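Local atomic coordinates of putative acyl-[acyl-carrier-protein] desaturase DesA2 (Mycobacterium tuberculosis, PDB entry 1ZA0), a protein that probably introduces double bonds into carrier-protein-bound acyl chains during mycobacterial fatty acid synthesis, using a two-metal centre held in a helical bundle. Residues D67-L72 against I112-Y117; T147-L152 against T201-Y206; A213-R218 against D256-W261. All coordinates share one frame; numbering follows the deposited sequence.

Contact 1: D67-L72 against I112-Y117; sequences DACEIL and IALREY
Leu114 reaches across from helix 95-121 and sets its forked end against Cys69 and Leu72 of helix 63-77. The two helices run in opposite directions here, with the CA atoms of Cys69 and Leu114 7.2 Å apart. The tighter half of the contact is a methyl against a methylene: CD1 of Leu114 lies 3.8 Å from CB of Leu72. The other prong is looser. CD2 of Leu114 stands 4.3 Å from SG of Cys69, the ordinary spacing of apolar packing. Leu114 can straddle these two partners because they are one helical turn apart on the same side of helix 63-77. Its CG lies anti to the carbonyl carbon, with chi1 at -70°, and the extended chi2 of 158° carries the fork outward. No hydrogen bond crosses between the segments, and all three touching residues are buried. The more open side has a different chemistry. Glu70 turns its CB away from helix 95-121 and forms a salt bridge with Lys235. Arg115, also partly exposed, pairs with Asp77 and donates to the carbonyl of Asn129. The buried side lies near the metal centre: the side chain of Leu72 is about 9 Å from the bound manganese, and that of Leu114 is about 5 Å from His110, a probable iron ligand. This is side-chain packing between antiparallel helices of the metal-binding four-helix bundle, and neighbouring helices close around it. Leu72 packs on Phe165 and Cys166 of helix 148-172, Leu114 packs on Ile182 and Ile185 of helix 176-206, and helix 233-241 lies against Ala68 and Ile71.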
loop_
_atom_site.group_PDB
_atom_site.type_symbol
_atom_site.label_atom_id
_atom_site.label_comp_id
_atom_site.label_asym_id
_atom_site.label_seq_id
_atom_site.Cartn_x
_atom_site.Cartn_y
_atom_site.Cartn_z
ATOM N N ASP A 67 -1.383 14.736 4.065
ATOM C CA ASP A 67 -2.612 13.999 4.014
ATOM C C ASP A 67 -2.366 12.600 3.442
ATOM O O ASP A 67 -2.863 11.604 3.981
ATOM C CB ASP A 67 -3.657 14.668 3.123
ATOM C CG ASP A 67 -4.265 15.964 3.720
ATOM O OD1 ASP A 67 -4.030 16.279 4.912
ATOM O OD2 ASP A 67 -4.994 16.693 3.005
ATOM N N ALA A 68 -1.648 12.534 2.317
ATOM C CA ALA A 68 -1.313 11.242 1.668
ATOM C C ALA A 68 -0.558 10.315 2.660
ATOM O O ALA A 68 -0.838 9.105 2.740
ATOM C CB ALA A 68 -0.516 11.469 0.443
ATOM N N CYS A 69 0.367 10.886 3.413
ATOM C CA CYS A 69 1.144 10.104 4.356
ATOM C C CYS A 69 0.276 9.566 5.538
ATOM O O CYS A 69 0.517 8.496 6.020
ATOM C CB CYS A 69 2.316 10.893 4.922
ATOM S SG CYS A 69 3.648 11.185 3.748
ATOM N N GLU A 70 -0.657 10.368 6.010
ATOM C CA GLU A 70 -1.560 9.974 7.089
ATOM C C GLU A 70 -2.473 8.870 6.651
ATOM O O GLU A 70 -2.678 7.925 7.396
ATOM C CB GLU A 70 -2.381 11.151 7.613
ATOM C CG GLU A 70 -1.491 12.205 8.218
ATOM C CD GLU A 70 -2.240 13.392 8.771
ATOM O OE1 GLU A 70 -2.789 14.230 8.019
ATOM O OE2 GLU A 70 -2.238 13.479 10.015
ATOM N N ILE A 71 -2.963 8.945 5.407
ATOM C CA ILE A 71 -3.759 7.847 4.860
ATOM C C ILE A 71 -2.957 6.566 4.812
ATOM O O ILE A 71 -3.449 5.511 5.223
ATOM C CB ILE A 71 -4.293 8.221 3.442
ATOM C CG1 ILE A 71 -5.317 9.346 3.564
ATOM C CG2 ILE A 71 -4.872 6.943 2.713
ATOM C CD1 ILE A 71 -5.515 10.099 2.227
ATOM N N LEU A 72 -1.687 6.640 4.370
ATOM C CA LEU A 72 -0.836 5.439 4.282
ATOM C C LEU A 72 -0.589 4.802 5.636
ATOM O O LEU A 72 -0.610 3.542 5.827
ATOM C CB LEU A 72 0.528 5.727 3.651
ATOM C CG LEU A 72 0.649 5.758 2.156
ATOM C CD1 LEU A 72 2.081 6.157 1.702
ATOM C CD2 LEU A 72 0.199 4.447 1.584
ATOM N N ILE A 112 6.315 1.915 10.618
ATOM C CA ILE A 112 7.255 2.482 11.578
ATOM C C ILE A 112 7.955 3.682 10.959
ATOM O O ILE A 112 8.115 4.728 11.615
ATOM C CB ILE A 112 8.319 1.452 11.995
ATOM C CG1 ILE A 112 7.682 0.271 12.787
ATOM C CG2 ILE A 112 9.374 2.111 12.832
ATOM C CD1 ILE A 112 8.655 -1.019 12.726
ATOM N N ALA A 113 8.440 3.508 9.719
ATOM C CA ALA A 113 9.183 4.572 9.033
ATOM C C ALA A 113 8.280 5.839 8.930
ATOM O O ALA A 113 8.694 6.933 9.281
ATOM C CB ALA A 113 9.580 4.165 7.657
ATOM N N LEU A 114 7.041 5.666 8.476
ATOM C CA LEU A 114 6.152 6.804 8.324
ATOM C C LEU A 114 5.860 7.504 9.644
ATOM O O LEU A 114 5.888 8.724 9.727
ATOM C CB LEU A 114 4.832 6.412 7.679
ATOM C CG LEU A 114 4.837 6.026 6.186
ATOM C CD1 LEU A 114 3.592 5.176 5.912
ATOM C CD2 LEU A 114 4.781 7.276 5.281
ATOM N N ARG A 115 5.514 6.727 10.656
ATOM C CA ARG A 115 5.211 7.305 11.964
ATOM C C ARG A 115 6.385 8.068 12.547
ATOM O O ARG A 115 6.208 9.204 12.979
ATOM C CB ARG A 115 4.769 6.238 12.945
ATOM C CG ARG A 115 4.293 6.739 14.293
ATOM C CD ARG A 115 3.707 5.628 15.197
ATOM N NE ARG A 115 2.422 5.178 14.715
ATOM C CZ ARG A 115 1.308 5.872 14.808
ATOM N NH1 ARG A 115 1.266 7.011 15.475
ATOM N NH2 ARG A 115 0.200 5.383 14.288
ATOM N N GLU A 116 7.552 7.435 12.551
ATOM C CA GLU A 116 8.769 8.028 13.087
ATOM C C GLU A 116 9.201 9.290 12.337
ATOM O O GLU A 116 9.561 10.312 12.967
ATOM C CB GLU A 116 9.899 7.021 13.199
ATOM C CG GLU A 116 9.584 6.014 14.296
ATOM C CD GLU A 116 10.645 4.934 14.524
ATOM O OE1 GLU A 116 11.700 4.973 13.869
ATOM O OE2 GLU A 116 10.345 4.029 15.346
ATOM N N TYR A 117 9.117 9.265 11.020
ATOM C CA TYR A 117 9.413 10.454 10.259
ATOM C C TYR A 117 8.468 11.551 10.743
ATOM O O TYR A 117 8.874 12.688 11.022
ATOM C CB TYR A 117 9.226 10.230 8.758
ATOM C CG TYR A 117 9.483 11.474 7.946
ATOM C CD1 TYR A 117 10.689 11.685 7.318
ATOM C CD2 TYR A 117 8.476 12.402 7.764
ATOM C CE1 TYR A 117 10.925 12.878 6.555
ATOM C CE2 TYR A 117 8.667 13.555 7.060
ATOM C CZ TYR A 117 9.905 13.812 6.476
ATOM O OH TYR A 117 10.040 14.977 5.710
#

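Contact 2: T147-L152 against T201-Y206; sequences TQVETL and THCLDY
A single thiol makes the whole connection from one side: SG of Cys203 meets both Leu152 and Val149. The setting is one end of the four-helix bundle, where the start of helix 148-172 packs antiparallel to the end of helix 176-206 and the side chain of Leu152 is about 13 Å from the bound manganese. SG lies 3.8 Å from CD1 of Leu152 and 4.1 Å from CG2 of Val149, so the sulfur faces two methyls from successive turns. The contact is apolar, with no hydrogen bond between the segments. SG sits anti to the carbonyl carbon of Cys203, at chi1 -65°, on a CB directed at the other helix. Leu152 also packs on Phe196, Leu199 and Val200, earlier on the helix of Cys203. Val149 also touches Glu210 and Thr211 of helix 208-221.

The start of helix 148-172 is fastened by a capping box. Glu150 N donates to OG1 of the N-cap residue Thr147 over 3.1 Å. In return, Thr147 N donates to OE1 of Glu150, also over 3.1 Å, on the anti side of the carboxylate and 29° out of its plane. These two bonds close the first turn, in which Val149 lies. The same turn has another grip: Thr147 O accepts from the backbone N of Thr151 at 3.0 Å and from its OG1 at 2.8 Å, the two donors arriving from opposite faces of the carbonyl plane.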
loop_
_atom_site.group_PDB
_atom_site.type_symbol
_atom_site.label_atom_id
_atom_site.label_comp_id
_atom_site.label_asym_id
_atom_site.label_seq_id
_atom_site.Cartn_x
_atom_site.Cartn_y
_atom_site.Cartn_z
ATOM N N THR A 147 -13.324 -16.317 -0.014
ATOM C CA THR A 147 -12.595 -17.522 -0.430
ATOM C C THR A 147 -11.125 -17.228 -0.545
ATOM O O THR A 147 -10.697 -16.033 -0.548
ATOM C CB THR A 147 -13.067 -18.063 -1.797
ATOM O OG1 THR A 147 -12.959 -17.046 -2.803
ATOM C CG2 THR A 147 -14.625 -18.483 -1.799
ATOM N N GLN A 148 -10.345 -18.308 -0.640
ATOM C CA GLN A 148 -8.896 -18.186 -0.824
ATOM C C GLN A 148 -8.544 -17.406 -2.113
ATOM O O GLN A 148 -7.594 -16.660 -2.111
ATOM C CB GLN A 148 -8.183 -19.546 -0.851
ATOM N N VAL A 149 -9.333 -17.579 -3.166
ATOM C CA VAL A 149 -9.051 -17.026 -4.487
ATOM C C VAL A 149 -9.465 -15.591 -4.481
ATOM O O VAL A 149 -8.739 -14.751 -4.960
ATOM C CB VAL A 149 -9.762 -17.814 -5.646
ATOM C CG1 VAL A 149 -9.727 -17.067 -6.982
ATOM C CG2 VAL A 149 -9.117 -19.182 -5.784
ATOM N N GLU A 150 -10.632 -15.325 -3.931
ATOM C CA GLU A 150 -11.100 -13.980 -3.673
ATOM C C GLU A 150 -10.093 -13.128 -2.880
ATOM O O GLU A 150 -9.926 -11.951 -3.184
ATOM C CB GLU A 150 -12.438 -14.009 -2.949
ATOM C CG GLU A 150 -13.625 -14.110 -3.893
ATOM C CD GLU A 150 -14.968 -14.409 -3.181
ATOM O OE1 GLU A 150 -14.991 -14.650 -1.966
ATOM O OE2 GLU A 150 -15.995 -14.412 -3.869
ATOM N N THR A 151 -9.384 -13.760 -1.967
ATOM C CA THR A 151 -8.460 -13.103 -1.087
ATOM C C THR A 151 -7.188 -12.746 -1.884
ATOM O O THR A 151 -6.626 -11.641 -1.694
ATOM C CB THR A 151 -8.123 -14.021 0.141
ATOM O OG1 THR A 151 -9.267 -14.138 1.015
ATOM C CG2 THR A 151 -7.087 -13.414 1.038
ATOM N N LEU A 152 -6.712 -13.690 -2.730
ATOM C CA LEU A 152 -5.492 -13.455 -3.480
ATOM C C LEU A 152 -5.746 -12.386 -4.513
ATOM O O LEU A 152 -4.874 -11.571 -4.760
ATOM C CB LEU A 152 -4.920 -14.737 -4.110
ATOM C CG LEU A 152 -4.467 -15.834 -3.155
ATOM C CD1 LEU A 152 -4.205 -17.226 -3.932
ATOM C CD2 LEU A 152 -3.230 -15.397 -2.378
ATOM N N THR A 201 -2.197 -15.597 -11.118
ATOM C CA THR A 201 -1.945 -16.229 -12.420
ATOM C C THR A 201 -2.074 -17.761 -12.289
ATOM O O THR A 201 -2.704 -18.340 -13.139
ATOM C CB THR A 201 -0.555 -15.801 -12.950
ATOM O OG1 THR A 201 -0.613 -14.395 -13.254
ATOM C CG2 THR A 201 -0.217 -16.502 -14.287
ATOM N N HIS A 202 -1.449 -18.397 -11.287
ATOM C CA HIS A 202 -1.595 -19.834 -11.100
ATOM C C HIS A 202 -3.045 -20.232 -10.803
ATOM O O HIS A 202 -3.490 -21.258 -11.300
ATOM C CB HIS A 202 -0.595 -20.394 -10.099
ATOM C CG HIS A 202 -0.539 -21.905 -10.073
ATOM N ND1 HIS A 202 -0.075 -22.662 -11.131
ATOM C CD2 HIS A 202 -0.925 -22.802 -9.122
ATOM C CE1 HIS A 202 -0.166 -23.953 -10.836
ATOM N NE2 HIS A 202 -0.688 -24.069 -9.628
ATOM N N CYS A 203 -3.821 -19.371 -10.123
ATOM C CA CYS A 203 -5.241 -19.616 -9.891
ATOM C C CYS A 203 -6.024 -19.569 -11.187
ATOM O O CYS A 203 -6.978 -20.378 -11.400
ATOM C CB CYS A 203 -5.882 -18.635 -8.904
ATOM S SG CYS A 203 -5.276 -18.708 -7.251
ATOM N N LEU A 204 -5.716 -18.598 -12.054
ATOM C CA LEU A 204 -6.314 -18.555 -13.361
ATOM C C LEU A 204 -6.045 -19.823 -14.181
ATOM O O LEU A 204 -6.888 -20.179 -14.978
ATOM C CB LEU A 204 -5.894 -17.343 -14.212
ATOM C CG LEU A 204 -6.618 -16.030 -13.990
ATOM C CD1 LEU A 204 -5.743 -14.883 -14.567
ATOM C CD2 LEU A 204 -8.035 -16.046 -14.558
ATOM N N ASP A 205 -4.882 -20.427 -14.020
ATOM C CA ASP A 205 -4.522 -21.703 -14.684
ATOM C C ASP A 205 -5.212 -22.977 -14.078
ATOM O O ASP A 205 -5.699 -23.832 -14.804
ATOM C CB ASP A 205 -3.007 -21.864 -14.620
ATOM C CG ASP A 205 -2.265 -20.745 -15.323
ATOM O OD1 ASP A 205 -2.885 -20.023 -16.102
ATOM O OD2 ASP A 205 -1.071 -20.501 -15.190
ATOM N N TYR A 206 -5.271 -23.065 -12.745
ATOM C CA TYR A 206 -5.859 -24.182 -12.029
ATOM C C TYR A 206 -7.385 -24.153 -11.947
ATOM O O TYR A 206 -8.062 -25.186 -12.151
ATOM C CB TYR A 206 -5.224 -24.258 -10.639
ATOM C CG TYR A 206 -5.864 -25.322 -9.712
ATOM C CD1 TYR A 206 -5.930 -26.688 -10.079
ATOM C CD2 TYR A 206 -6.365 -24.961 -8.459
ATOM C CE1 TYR A 206 -6.506 -27.655 -9.213
ATOM C CE2 TYR A 206 -6.937 -25.907 -7.603
ATOM C CZ TYR A 206 -7.007 -27.240 -7.982
ATOM O OH TYR A 206 -7.535 -28.115 -7.066
#

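Contact 3: A213-R218 against D256-W261; sequences AAIAAR and DRITAW
Ile215 of helix 208-221 points its CB at helix 247-260 and divides its contacts between Ile258 and Trp261. At CB the side chain branches. The CG2 methyl goes to Ile258, whose CG1 is 4.0 Å away; the two isoleucine side chains lie alongside each other and point opposite ways. The other branch turns to the indole. CG1 comes within 4.1 Å of CZ3 of Trp261. At the tip, CD1 lies 3.8 Å from CE3 of Trp261 and almost as near to CZ3, so the methyl meets the six-membered ring obliquely. With CG1 anti to the carbonyl carbon (chi1 -66°) and chi2 extended, that branch reaches outward to the ring.

The indole is held by more than this contact. Its NE1 donates to the carbonyl oxygen of Ala197 on helix 176-206, which restricts its rotation. NE of Arg257 sits 3.4 Å above the plane of the Trp261 ring, over its centre. The guanidinium group of Arg257 is itself tied to Glu193 by a salt bridge. Trp261 thus lies at a junction of helices, also touching Ala156 of helix 148-172, while Leu263 packs on Ile215. The arrangement is plain apolar packing of two helices from the C-terminal third of the chain, joined through the tryptophan to the four-helix bundle of this ferritin-clan desaturase.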
loop_
_atom_site.group_PDB
_atom_site.type_symbol
_atom_site.label_atom_id
_atom_site.label_comp_id
_atom_site.label_asym_id
_atom_site.label_seq_id
_atom_site.Cartn_x
_atom_site.Cartn_y
_atom_site.Cartn_z
ATOM N N ALA A 213 -14.368 -14.772 -11.960
ATOM C CA ALA A 213 -15.489 -14.235 -11.211
ATOM C C ALA A 213 -15.014 -13.376 -10.051
ATOM O O ALA A 213 -15.609 -12.380 -9.785
ATOM C CB ALA A 213 -16.383 -15.380 -10.665
ATOM N N ALA A 214 -13.972 -13.820 -9.370
ATOM C CA ALA A 214 -13.382 -13.050 -8.296
ATOM C C ALA A 214 -12.831 -11.713 -8.837
ATOM O O ALA A 214 -13.054 -10.674 -8.240
ATOM C CB ALA A 214 -12.349 -13.852 -7.588
ATOM N N ILE A 215 -12.202 -11.720 -10.004
ATOM C CA ILE A 215 -11.637 -10.503 -10.554
ATOM C C ILE A 215 -12.743 -9.556 -10.940
ATOM O O ILE A 215 -12.663 -8.327 -10.682
ATOM C CB ILE A 215 -10.686 -10.828 -11.757
ATOM C CG1 ILE A 215 -9.467 -11.607 -11.272
ATOM C CG2 ILE A 215 -10.310 -9.525 -12.479
ATOM C CD1 ILE A 215 -8.637 -12.280 -12.385
ATOM N N ALA A 216 -13.810 -10.099 -11.524
ATOM C CA ALA A 216 -14.972 -9.274 -11.882
ATOM C C ALA A 216 -15.589 -8.591 -10.678
ATOM O O ALA A 216 -15.857 -7.393 -10.709
ATOM C CB ALA A 216 -16.045 -10.124 -12.623
ATOM N N ALA A 217 -15.751 -9.332 -9.599
ATOM C CA ALA A 217 -16.428 -8.797 -8.399
ATOM C C ALA A 217 -15.587 -7.707 -7.689
ATOM O O ALA A 217 -16.127 -6.682 -7.270
ATOM C CB ALA A 217 -16.763 -9.934 -7.446
ATOM N N ARG A 218 -14.269 -7.927 -7.558
ATOM C CA ARG A 218 -13.349 -6.911 -7.041
ATOM C C ARG A 218 -13.290 -5.681 -7.929
ATOM O O ARG A 218 -13.381 -4.569 -7.429
ATOM C CB ARG A 218 -11.967 -7.498 -6.821
ATOM C CG ARG A 218 -11.892 -8.380 -5.605
ATOM C CD ARG A 218 -12.550 -7.789 -4.250
ATOM N NE ARG A 218 -13.324 -8.856 -3.601
ATOM C CZ ARG A 218 -14.638 -9.140 -3.784
ATOM N NH1 ARG A 218 -15.145 -10.183 -3.155
ATOM N NH2 ARG A 218 -15.458 -8.406 -4.531
ATOM N N ASP A 256 -5.440 -1.859 -16.240
ATOM C CA ASP A 256 -4.093 -2.370 -16.413
ATOM C C ASP A 256 -3.851 -3.736 -15.745
ATOM O O ASP A 256 -3.109 -4.537 -16.273
ATOM C CB ASP A 256 -3.036 -1.407 -15.887
ATOM C CG ASP A 256 -3.096 -0.002 -16.502
ATOM O OD1 ASP A 256 -3.629 0.184 -17.622
ATOM O OD2 ASP A 256 -2.582 0.972 -15.878
ATOM N N ARG A 257 -4.420 -3.977 -14.585
ATOM C CA ARG A 257 -4.173 -5.218 -13.887
ATOM C C ARG A 257 -4.876 -6.370 -14.638
ATOM O O ARG A 257 -4.327 -7.453 -14.796
ATOM C CB ARG A 257 -4.659 -5.092 -12.451
ATOM C CG ARG A 257 -4.499 -6.292 -11.591
ATOM C CD ARG A 257 -3.094 -6.648 -11.394
ATOM N NE ARG A 257 -2.669 -7.663 -12.351
ATOM C CZ ARG A 257 -1.434 -8.035 -12.499
ATOM N NH1 ARG A 257 -0.466 -7.480 -11.757
ATOM N NH2 ARG A 257 -1.145 -9.002 -13.354
ATOM N N ILE A 258 -6.073 -6.117 -15.094
ATOM C CA ILE A 258 -6.845 -7.135 -15.869
ATOM C C ILE A 258 -6.082 -7.472 -17.137
ATOM O O ILE A 258 -5.896 -8.641 -17.457
ATOM C CB ILE A 258 -8.246 -6.571 -16.178
ATOM C CG1 ILE A 258 -9.073 -6.578 -14.915
ATOM C CG2 ILE A 258 -8.962 -7.398 -17.305
ATOM C CD1 ILE A 258 -10.302 -5.767 -14.975
ATOM N N THR A 259 -5.593 -6.427 -17.804
ATOM C CA THR A 259 -4.829 -6.524 -19.026
ATOM C C THR A 259 -3.552 -7.322 -18.814
ATOM O O THR A 259 -3.240 -8.216 -19.616
ATOM C CB THR A 259 -4.540 -5.068 -19.593
ATOM O OG1 THR A 259 -5.788 -4.398 -19.892
ATOM C CG2 THR A 259 -3.747 -5.069 -20.898
ATOM N N ALA A 260 -2.835 -7.036 -17.719
ATOM C CA ALA A 260 -1.587 -7.692 -17.402
ATOM C C ALA A 260 -1.780 -9.203 -17.114
ATOM O O ALA A 260 -0.831 -9.953 -17.246
ATOM C CB ALA A 260 -0.915 -7.003 -16.215
ATOM N N TRP A 261 -2.977 -9.624 -16.665
ATOM C CA TRP A 261 -3.346 -11.059 -16.581
ATOM C C TRP A 261 -3.771 -11.678 -17.918
ATOM O O TRP A 261 -4.160 -12.837 -17.963
ATOM C CB TRP A 261 -4.478 -11.319 -15.525
ATOM C CG TRP A 261 -3.941 -11.352 -14.076
ATOM C CD1 TRP A 261 -2.841 -11.991 -13.618
ATOM C CD2 TRP A 261 -4.541 -10.724 -12.960
ATOM N NE1 TRP A 261 -2.685 -11.787 -12.270
ATOM C CE2 TRP A 261 -3.744 -11.012 -11.837
ATOM C CE3 TRP A 261 -5.684 -9.937 -12.795
ATOM C CZ2 TRP A 261 -4.017 -10.498 -10.599
ATOM C CZ3 TRP A 261 -5.994 -9.484 -11.585
ATOM C CH2 TRP A 261 -5.158 -9.754 -10.470
#

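How the contacts relate
All three contacts are buried and apolar, with no hydrogen bond between their segments. Contact 1 is nearest the chain's centre, about 12 Å from it, and close to the metal; contacts 2 and 3 lie on the opposite side, about 20 and 18 Å out. Contacts 1 and 2 hold different helices, and their nearest atoms are about 18 Å apart. Contacts 2 and 3 touch: CD1 of Leu204 packs 3.9 Å from CB of Trp261, and Glu150 packs on Ala214. Their chemistry differs with place. Contact 1 uses a forked leucine within the bundle, contact 2 a thiol at a helix end, and contact 3 an indole between bundle and flanking helices.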